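Local coordinates for protein transcriptional regulator, TetR family (Myxococcus xanthus, PDB 5K7F) that probably binds DNA as a TetR-like repressor and regulates transcription of genes for an alternative isovaleryl coenzyme A biosynthesis, at residues R133-K136 and Y137-L141; P159-G162 and A163-L167; V170-I173 and Y174-K178. All coordinates share one frame; numbering follows the deposited sequence. Where two conformers were deposited one is given.

Contact 1 of 3, residues R133-K136 and Y137-L141; sequences RKKK and YVDFL
Lys135 and Asp139 form an i to i+4 salt bridge on the surface of helix 125-150, in the all-helical C-terminal domain of this TetR-like regulator. Lys135 NZ lies 3.1 Å from Asp139 OD1 and meets it on the syn side, the side of the other carboxylate oxygen. A weaker bond runs from the same NZ to Asp139 OD2 at 3.2 Å. The ammonium group therefore sits across the mouth of the carboxylate. The lysine chain is extended with CG anti to the backbone N (chi1 179°). It turns only at its last bond (chi4 -70°), which brings NZ down onto Asp139.

The backbone beneath spaces the pair. Asp139 N donates to Lys135 O over 2.8 Å, so the two ion-pair residues are also joined through the main chain. Val138 N bonds to Lys134 O at 3.3 Å, and Phe140 N bonds to Lys136 O at 3.1 Å.

Other side chains of these turns reach away from the ion pair. Lys134 NZ bonds to Leu116 O, and Arg133 forms a salt bridge with Asp73 of helix 60-83. The buried Tyr137 ring packs against Phe75 and Leu167, and its OH bonds to Asn100 OD1 of helix 89-105. Phe140 touches Leu80 and Val83 of helix 60-83. One side of the helix thus faces the domain core, while Lys135 and Lys136 are exposed. Val138 CG2 lies 3.7 Å from Lys134 O, one turn back.

Contact 2 of 3, residues P159-G162 and A163-L167; sequences PTVG and AFSFL
Ser165 has its OG anti to the carbonyl carbon and beside its own backbone N (chi1 -67°), which turns the hydroxyl back onto Val161 O, one turn earlier in helix 159-171. Thr160 has CG2 anti to the backbone N, and this methyl meets Phe164. Both are i to i+4 contacts in the first turns of a helix of the TetR C-terminal domain, at the interface with the second subunit.

Val161 O accepts two bonds. Ser165 N comes nearly along the C=O axis at 2.9 Å. Ser165 OG donates at 2.8 Å from above the carbonyl plane, so the buried hydroxyl is satisfied within its own helix. Ser165 also packs on Met169 of the second subunit, and Val161 on Leu183 there.

The side chains of Thr160 and Phe164 run alongside each other in one direction. The Phe164 ring stacks with Trp176 of the second subunit, and Thr160 OG1 bonds to Arg182 NH2 of that subunit. Before them, Asp158 OD1 accepts from Thr160 N at the helix start. The threonine methyl lies at the ring edge, in plane, with Thr160 CG2 3.7 Å from Phe164 CD2.

Contact 3 of 3, residues V170-I173 and Y174-K178; sequences VLWI and YKWFK
The Trp172 indole carries Lys175 CG over one face, 3.6 Å from the centroid of its five-membered ring and 19° off the normal, a CH-pi contact. The lysine chain runs roughly perpendicular to the tryptophan. Trp176 meets the indole obliquely, with Trp172 CE3 3.8 Å from Trp176 CD1 and the planes at 39°. Trp172 has two conformers, and its ring contacts hold for the one described here, so they are less certain than the rest. The Trp176 ring has Ile173 O over one face. Leu171 O lies at the edge of the Tyr174 ring, in plane, 3.1 Å from Tyr174 CD2.

Lys175 CG lies beside the backbone N (chi1 -74°), which sets it over the indole. Bends at chi2 and chi4 bring NZ back to Tyr174. Lys175 NZ donates to Tyr174 OH at 3.0 Å and forms a salt bridge with Glu118 of the second subunit. Replacing this lysine by alanine is likely to remove the CH-pi contact and leave that Glu118 without its charged mate.

The main chain turns near the end of helix 159-171. Lys175 N bonds to Trp172 O at 3.0 Å. Ile173 O takes two donors: Phe177 N nearly in line with the carbonyl at 2.9 Å, and Trp176 N from above its plane. Ile173 CG2 also packs on Phe177 CB at 3.6 Å.

Trp172 packs on Leu171 of the second subunit, so this turn is part of the dimer interface. Within its own chain, Ile173 and Phe177 fit between helices 89-105 and 185-196, while Tyr174 rests on Ile114 of helix 110-117.

In the fold
The three contacts follow one another along the chain, all within the C-terminal domain. Contact 1 lies on helix 125-150. Contact 2 opens the next helix, 159-171, and contact 3 covers its end and the loop beyond. The centres of contacts 1 and 2 are about 11 Å apart, and the two touch through Tyr137, Val138, Leu141, Phe166 and Leu167. Contacts 2 and 3 have centres about 17 Å apart and are linked through the same helix. Contacts 1 and 3 do not touch; their nearest atoms are about 7 Å apart. Contacts 2 and 3 both reach the second subunit, whereas contact 1 does not. Helix 159-171 thus joins the core of the domain to the dimer interface.

Contact 1 of 3, residues R133-K136 and Y137-L141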
loop_
_atom_site.group_PDB
_atom_site.type_symbol
_atom_site.label_atom_id
_atom_site.label_comp_id
_atom_site.label_asym_id
_atom_site.label_seq_id
_atom_site.Cartn_x
_atom_site.Cartn_y
_atom_site.Cartn_z
ATOM N N ARG A 133 7.686 -13.767 10.297
ATOM C CA ARG A 133 7.500 -12.704 11.269
ATOM C C ARG A 133 6.302 -11.842 10.896
ATOM O O ARG A 133 5.480 -11.490 11.756
ATOM C CB ARG A 133 8.771 -11.869 11.364
ATOM C CG ARG A 133 9.990 -12.643 11.903
ATOM C CD ARG A 133 11.127 -11.710 12.317
ATOM N NE ARG A 133 10.777 -10.988 13.538
ATOM C CZ ARG A 133 11.507 -10.032 14.110
ATOM N NH1 ARG A 133 12.665 -9.640 13.593
ATOM N NH2 ARG A 133 11.067 -9.441 15.197
ATOM N N LYS A 134 6.173 -11.497 9.623
ATOM C CA LYS A 134 5.020 -10.699 9.207
ATOM C C LYS A 134 3.722 -11.412 9.550
ATOM O O LYS A 134 2.729 -10.774 9.934
ATOM C CB LYS A 134 5.088 -10.401 7.705
ATOM C CG LYS A 134 6.167 -9.375 7.298
ATOM C CD LYS A 134 6.292 -9.281 5.778
ATOM C CE LYS A 134 7.284 -8.199 5.367
ATOM N NZ LYS A 134 7.188 -7.938 3.911
ATOM N N LYS A 135 3.704 -12.737 9.409
ATOM C CA LYS A 135 2.457 -13.468 9.610
ATOM C C LYS A 135 2.044 -13.496 11.076
ATOM O O LYS A 135 0.848 -13.613 11.368
ATOM C CB LYS A 135 2.573 -14.901 9.081
ATOM C CG LYS A 135 1.285 -15.713 9.288
ATOM C CD LYS A 135 1.383 -17.124 8.699
ATOM C CE LYS A 135 0.052 -17.858 8.826
ATOM N NZ LYS A 135 -0.281 -18.221 10.223
ATOM N N LYS A 136 2.995 -13.424 12.002
ATOM C CA LYS A 136 2.646 -13.324 13.422
ATOM C C LYS A 136 1.840 -12.057 13.714
ATOM O O LYS A 136 0.895 -12.092 14.503
ATOM C CB LYS A 136 3.894 -13.393 14.277
ATOM C CG LYS A 136 4.516 -14.803 14.324
ATOM C CD LYS A 136 5.356 -15.031 15.578
ATOM C CE LYS A 136 6.422 -16.104 15.362
ATOM N NZ LYS A 136 7.682 -15.551 14.743
ATOM N N TYR A 137 2.169 -10.939 13.060
ATOM C CA TYR A 137 1.363 -9.730 13.221
ATOM C C TYR A 137 -0.045 -9.907 12.661
ATOM O O TYR A 137 -1.039 -9.541 13.309
ATOM C CB TYR A 137 2.083 -8.544 12.563
ATOM C CG TYR A 137 1.445 -7.207 12.896
ATOM C CD1 TYR A 137 1.375 -6.761 14.207
ATOM C CD2 TYR A 137 0.936 -6.390 11.909
ATOM C CE1 TYR A 137 0.766 -5.536 14.544
ATOM C CE2 TYR A 137 0.340 -5.174 12.214
ATOM C CZ TYR A 137 0.274 -4.741 13.548
ATOM O OH TYR A 137 -0.308 -3.533 13.887
ATOM N N VAL A 138 -0.154 -10.443 11.441
ATOM C CA VAL A 138 -1.464 -10.682 10.850
ATOM C C VAL A 138 -2.288 -11.604 11.743
ATOM O O VAL A 138 -3.492 -11.379 11.942
ATOM C CB VAL A 138 -1.331 -11.259 9.426
ATOM C CG1 VAL A 138 -2.699 -11.627 8.865
ATOM C CG2 VAL A 138 -0.686 -10.271 8.487
ATOM N N ASP A 139 -1.652 -12.654 12.297
ATOM C CA ASP A 139 -2.356 -13.574 13.195
ATOM C C ASP A 139 -2.935 -12.828 14.391
ATOM O O ASP A 139 -4.060 -13.099 14.842
ATOM C CB ASP A 139 -1.400 -14.665 13.704
ATOM C CG ASP A 139 -0.995 -15.672 12.641
ATOM O OD1 ASP A 139 -1.604 -15.723 11.552
ATOM O OD2 ASP A 139 -0.041 -16.427 12.920
ATOM N N PHE A 140 -2.139 -11.924 14.960
ATOM C CA PHE A 140 -2.592 -11.117 16.078
ATOM C C PHE A 140 -3.823 -10.306 15.709
ATOM O O PHE A 140 -4.799 -10.267 16.466
ATOM C CB PHE A 140 -1.453 -10.211 16.512
ATOM C CG PHE A 140 -1.801 -9.266 17.667
ATOM C CD1 PHE A 140 -1.685 -9.665 18.984
ATOM C CD2 PHE A 140 -2.234 -7.962 17.414
ATOM C CE1 PHE A 140 -1.959 -8.768 20.037
ATOM C CE2 PHE A 140 -2.511 -7.078 18.446
ATOM C CZ PHE A 140 -2.409 -7.484 19.752
ATOM N N LEU A 141 -3.790 -9.636 14.555
ATOM C CA LEU A 141 -4.963 -8.870 14.133
ATOM C C LEU A 141 -6.163 -9.791 13.913
ATOM O O LEU A 141 -7.289 -9.464 14.337
ATOM C CB LEU A 141 -4.656 -8.069 12.859
ATOM C CG LEU A 141 -3.527 -7.019 12.930
ATOM C CD1 LEU A 141 -3.342 -6.369 11.572
ATOM C CD2 LEU A 141 -3.863 -5.991 13.935
#

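Contact 2 of 3, residues P159-G162 and A163-L167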
loop_
_atom_site.group_PDB
_atom_site.type_symbol
_atom_site.label_atom_id
_atom_site.label_comp_id
_atom_site.label_asym_id
_atom_site.label_seq_id
_atom_site.Cartn_x
_atom_site.Cartn_y
_atom_site.Cartn_z
ATOM N N PRO A 159 -12.233 -12.449 9.699
ATOM C CA PRO A 159 -11.054 -11.865 10.384
ATOM C C PRO A 159 -9.890 -11.535 9.458
ATOM O O PRO A 159 -9.125 -10.602 9.762
ATOM C CB PRO A 159 -10.653 -12.946 11.393
ATOM C CG PRO A 159 -11.836 -13.813 11.561
ATOM C CD PRO A 159 -12.676 -13.710 10.326
ATOM N N THR A 160 -9.694 -12.301 8.367
ATOM C CA THR A 160 -8.640 -11.998 7.406
ATOM C C THR A 160 -8.966 -10.721 6.643
ATOM O O THR A 160 -8.082 -9.907 6.382
ATOM C CB THR A 160 -8.456 -13.181 6.438
ATOM O OG1 THR A 160 -8.220 -14.377 7.204
ATOM C CG2 THR A 160 -7.289 -12.969 5.501
ATOM N N VAL A 161 -10.232 -10.554 6.245
ATOM C CA VAL A 161 -10.669 -9.299 5.642
ATOM C C VAL A 161 -10.405 -8.141 6.602
ATOM O O VAL A 161 -9.816 -7.109 6.230
ATOM C CB VAL A 161 -12.154 -9.397 5.257
ATOM C CG1 VAL A 161 -12.689 -8.073 4.709
ATOM C CG2 VAL A 161 -12.351 -10.516 4.223
ATOM N N GLY A 162 -10.859 -8.288 7.845
ATOM C CA GLY A 162 -10.611 -7.258 8.859
ATOM C C GLY A 162 -9.137 -6.925 8.945
ATOM O O GLY A 162 -8.746 -5.772 8.809
ATOM N N ALA A 163 -8.298 -7.960 9.058
ATOM C CA ALA A 163 -6.860 -7.774 9.234
ATOM C C ALA A 163 -6.230 -7.010 8.075
ATOM O O ALA A 163 -5.466 -6.048 8.290
ATOM C CB ALA A 163 -6.195 -9.143 9.406
ATOM N N PHE A 164 -6.474 -7.446 6.832
ATOM C CA PHE A 164 -5.817 -6.790 5.721
ATOM C C PHE A 164 -6.494 -5.475 5.322
ATOM O O PHE A 164 -5.870 -4.661 4.637
ATOM C CB PHE A 164 -5.720 -7.753 4.525
ATOM C CG PHE A 164 -4.631 -8.798 4.684
ATOM C CD1 PHE A 164 -3.302 -8.459 4.620
ATOM C CD2 PHE A 164 -4.957 -10.115 4.926
ATOM C CE1 PHE A 164 -2.333 -9.410 4.784
ATOM C CE2 PHE A 164 -3.982 -11.067 5.076
ATOM C CZ PHE A 164 -2.681 -10.719 5.005
ATOM N N SER A 165 -7.731 -5.227 5.727
ATOM C CA SER A 165 -8.301 -3.887 5.542
ATOM C C SER A 165 -7.557 -2.897 6.424
ATOM O O SER A 165 -7.095 -1.821 5.972
ATOM C CB SER A 165 -9.793 -3.895 5.876
ATOM O OG SER A 165 -10.514 -4.686 4.921
ATOM N N PHE A 166 -7.424 -3.273 7.685
ATOM C CA PHE A 166 -6.609 -2.566 8.670
ATOM C C PHE A 166 -5.201 -2.313 8.133
ATOM O O PHE A 166 -4.682 -1.181 8.178
ATOM C CB PHE A 166 -6.611 -3.431 9.924
ATOM C CG PHE A 166 -5.754 -2.935 11.086
ATOM C CD1 PHE A 166 -4.373 -2.771 10.995
ATOM C CD2 PHE A 166 -6.354 -2.782 12.299
ATOM C CE1 PHE A 166 -3.618 -2.373 12.148
ATOM C CE2 PHE A 166 -5.619 -2.404 13.422
ATOM C CZ PHE A 166 -4.240 -2.215 13.308
ATOM N N LEU A 167 -4.529 -3.376 7.682
ATOM C CA LEU A 167 -3.162 -3.229 7.208
ATOM C C LEU A 167 -3.069 -2.311 5.992
ATOM O O LEU A 167 -2.183 -1.449 5.928
ATOM C CB LEU A 167 -2.567 -4.600 6.893
ATOM C CG LEU A 167 -2.018 -5.372 8.079
ATOM C CD1 LEU A 167 -1.604 -6.781 7.610
ATOM C CD2 LEU A 167 -0.847 -4.630 8.748
#

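Contact 3 of 3, residues V170-I173 and Y174-K178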
loop_
_atom_site.group_PDB
_atom_site.type_symbol
_atom_site.label_atom_id
_atom_site.label_comp_id
_atom_site.label_asym_id
_atom_site.label_seq_id
_atom_site.Cartn_x
_atom_site.Cartn_y
_atom_site.Cartn_z
ATOM N N VAL A 170 -3.483 1.355 6.884
ATOM C CA VAL A 170 -2.436 1.969 7.709
ATOM C C VAL A 170 -1.126 2.044 6.946
ATOM O O VAL A 170 -0.463 3.087 6.934
ATOM C CB VAL A 170 -2.285 1.189 9.024
ATOM C CG1 VAL A 170 -1.142 1.735 9.826
ATOM C CG2 VAL A 170 -3.591 1.306 9.825
ATOM N N LEU A 171 -0.745 0.974 6.246
ATOM C CA LEU A 171 0.559 0.980 5.609
ATOM C C LEU A 171 0.594 1.930 4.416
ATOM O O LEU A 171 1.663 2.464 4.088
ATOM C CB LEU A 171 0.939 -0.449 5.195
ATOM C CG LEU A 171 1.048 -1.430 6.367
ATOM C CD1 LEU A 171 1.388 -2.815 5.835
ATOM C CD2 LEU A 171 2.087 -0.973 7.364
ATOM N N TRP A 172 -0.543 2.146 3.737
ATOM C CA TRP A 172 -0.578 3.023 2.569
ATOM C C TRP A 172 -0.453 4.503 2.936
ATOM O O TRP A 172 -0.245 5.321 2.028
ATOM C CB TRP A 172 -1.852 2.764 1.731
ATOM C CG TRP A 172 -1.601 2.983 0.226
ATOM C CD1 TRP A 172 -0.842 2.197 -0.597
ATOM C CD2 TRP A 172 -2.067 4.070 -0.585
ATOM N NE1 TRP A 172 -0.811 2.722 -1.858
ATOM C CE2 TRP A 172 -1.560 3.866 -1.883
ATOM C CE3 TRP A 172 -2.871 5.188 -0.348
ATOM C CZ2 TRP A 172 -1.833 4.738 -2.938
ATOM C CZ3 TRP A 172 -3.131 6.064 -1.412
ATOM C CH2 TRP A 172 -2.606 5.833 -2.670
ATOM N N ILE A 173 -0.525 4.861 4.235
ATOM C CA ILE A 173 -0.381 6.261 4.682
ATOM C C ILE A 173 0.925 6.888 4.187
ATOM O O ILE A 173 0.974 8.090 3.909
ATOM C CB ILE A 173 -0.509 6.346 6.200
ATOM C CG1 ILE A 173 -1.912 5.917 6.661
ATOM C CG2 ILE A 173 -0.206 7.754 6.670
ATOM C CD1 ILE A 173 -2.071 5.918 8.254
ATOM N N TYR A 174 1.998 6.110 4.072
ATOM C CA TYR A 174 3.251 6.704 3.614
ATOM C C TYR A 174 3.157 7.313 2.223
ATOM O O TYR A 174 3.905 8.251 1.924
ATOM C CB TYR A 174 4.365 5.667 3.684
ATOM C CG TYR A 174 4.570 4.811 2.470
ATOM C CD1 TYR A 174 5.452 5.203 1.459
ATOM C CD2 TYR A 174 3.955 3.577 2.366
ATOM C CE1 TYR A 174 5.678 4.407 0.378
ATOM C CE2 TYR A 174 4.171 2.771 1.273
ATOM C CZ TYR A 174 5.041 3.193 0.284
ATOM O OH TYR A 174 5.282 2.407 -0.818
ATOM N N LYS A 175 2.225 6.846 1.382
ATOM C CA LYS A 175 2.054 7.372 0.022
ATOM C C LYS A 175 1.525 8.802 0.003
ATOM O O LYS A 175 1.729 9.503 -0.991
ATOM C CB LYS A 175 1.082 6.496 -0.795
ATOM C CG LYS A 175 1.639 5.152 -1.262
ATOM C CD LYS A 175 2.825 5.338 -2.186
ATOM C CE LYS A 175 3.073 4.126 -3.080
ATOM N NZ LYS A 175 2.729 2.851 -2.396
ATOM N N TRP A 176 0.857 9.258 1.060
ATOM C CA TRP A 176 0.186 10.547 1.016
ATOM C C TRP A 176 0.415 11.423 2.223
ATOM O O TRP A 176 0.075 12.608 2.178
ATOM C CB TRP A 176 -1.320 10.361 0.835
ATOM C CG TRP A 176 -2.035 9.570 1.882
ATOM C CD1 TRP A 176 -2.181 8.198 1.943
ATOM C CD2 TRP A 176 -2.779 10.093 2.963
ATOM N NE1 TRP A 176 -2.954 7.857 3.013
ATOM C CE2 TRP A 176 -3.314 9.003 3.674
ATOM C CE3 TRP A 176 -3.044 11.377 3.415
ATOM C CZ2 TRP A 176 -4.086 9.173 4.815
ATOM C CZ3 TRP A 176 -3.792 11.543 4.529
ATOM C CH2 TRP A 176 -4.356 10.444 5.201
ATOM N N PHE A 177 0.968 10.907 3.287
ATOM C CA PHE A 177 1.169 11.736 4.461
ATOM C C PHE A 177 2.404 12.601 4.297
ATOM O O PHE A 177 3.423 12.150 3.766
ATOM C CB PHE A 177 1.294 10.867 5.702
ATOM C CG PHE A 177 1.625 11.621 6.925
ATOM C CD1 PHE A 177 0.630 12.251 7.658
ATOM C CD2 PHE A 177 2.922 11.696 7.381
ATOM C CE1 PHE A 177 0.946 12.930 8.804
ATOM C CE2 PHE A 177 3.224 12.373 8.518
ATOM C CZ PHE A 177 2.234 12.994 9.230
ATOM N N LYS A 178 2.320 13.831 4.837
ATOM C CA LYS A 178 3.428 14.766 5.061
ATOM C C LYS A 178 3.150 15.493 6.375
ATOM O O LYS A 178 1.984 15.708 6.723
ATOM C CB LYS A 178 3.572 15.800 3.927
ATOM C CG LYS A 178 3.620 15.230 2.513
ATOM C CD LYS A 178 5.044 14.918 2.088
ATOM C CE LYS A 178 5.076 14.292 0.693
ATOM N NZ LYS A 178 4.319 15.101 -0.323
#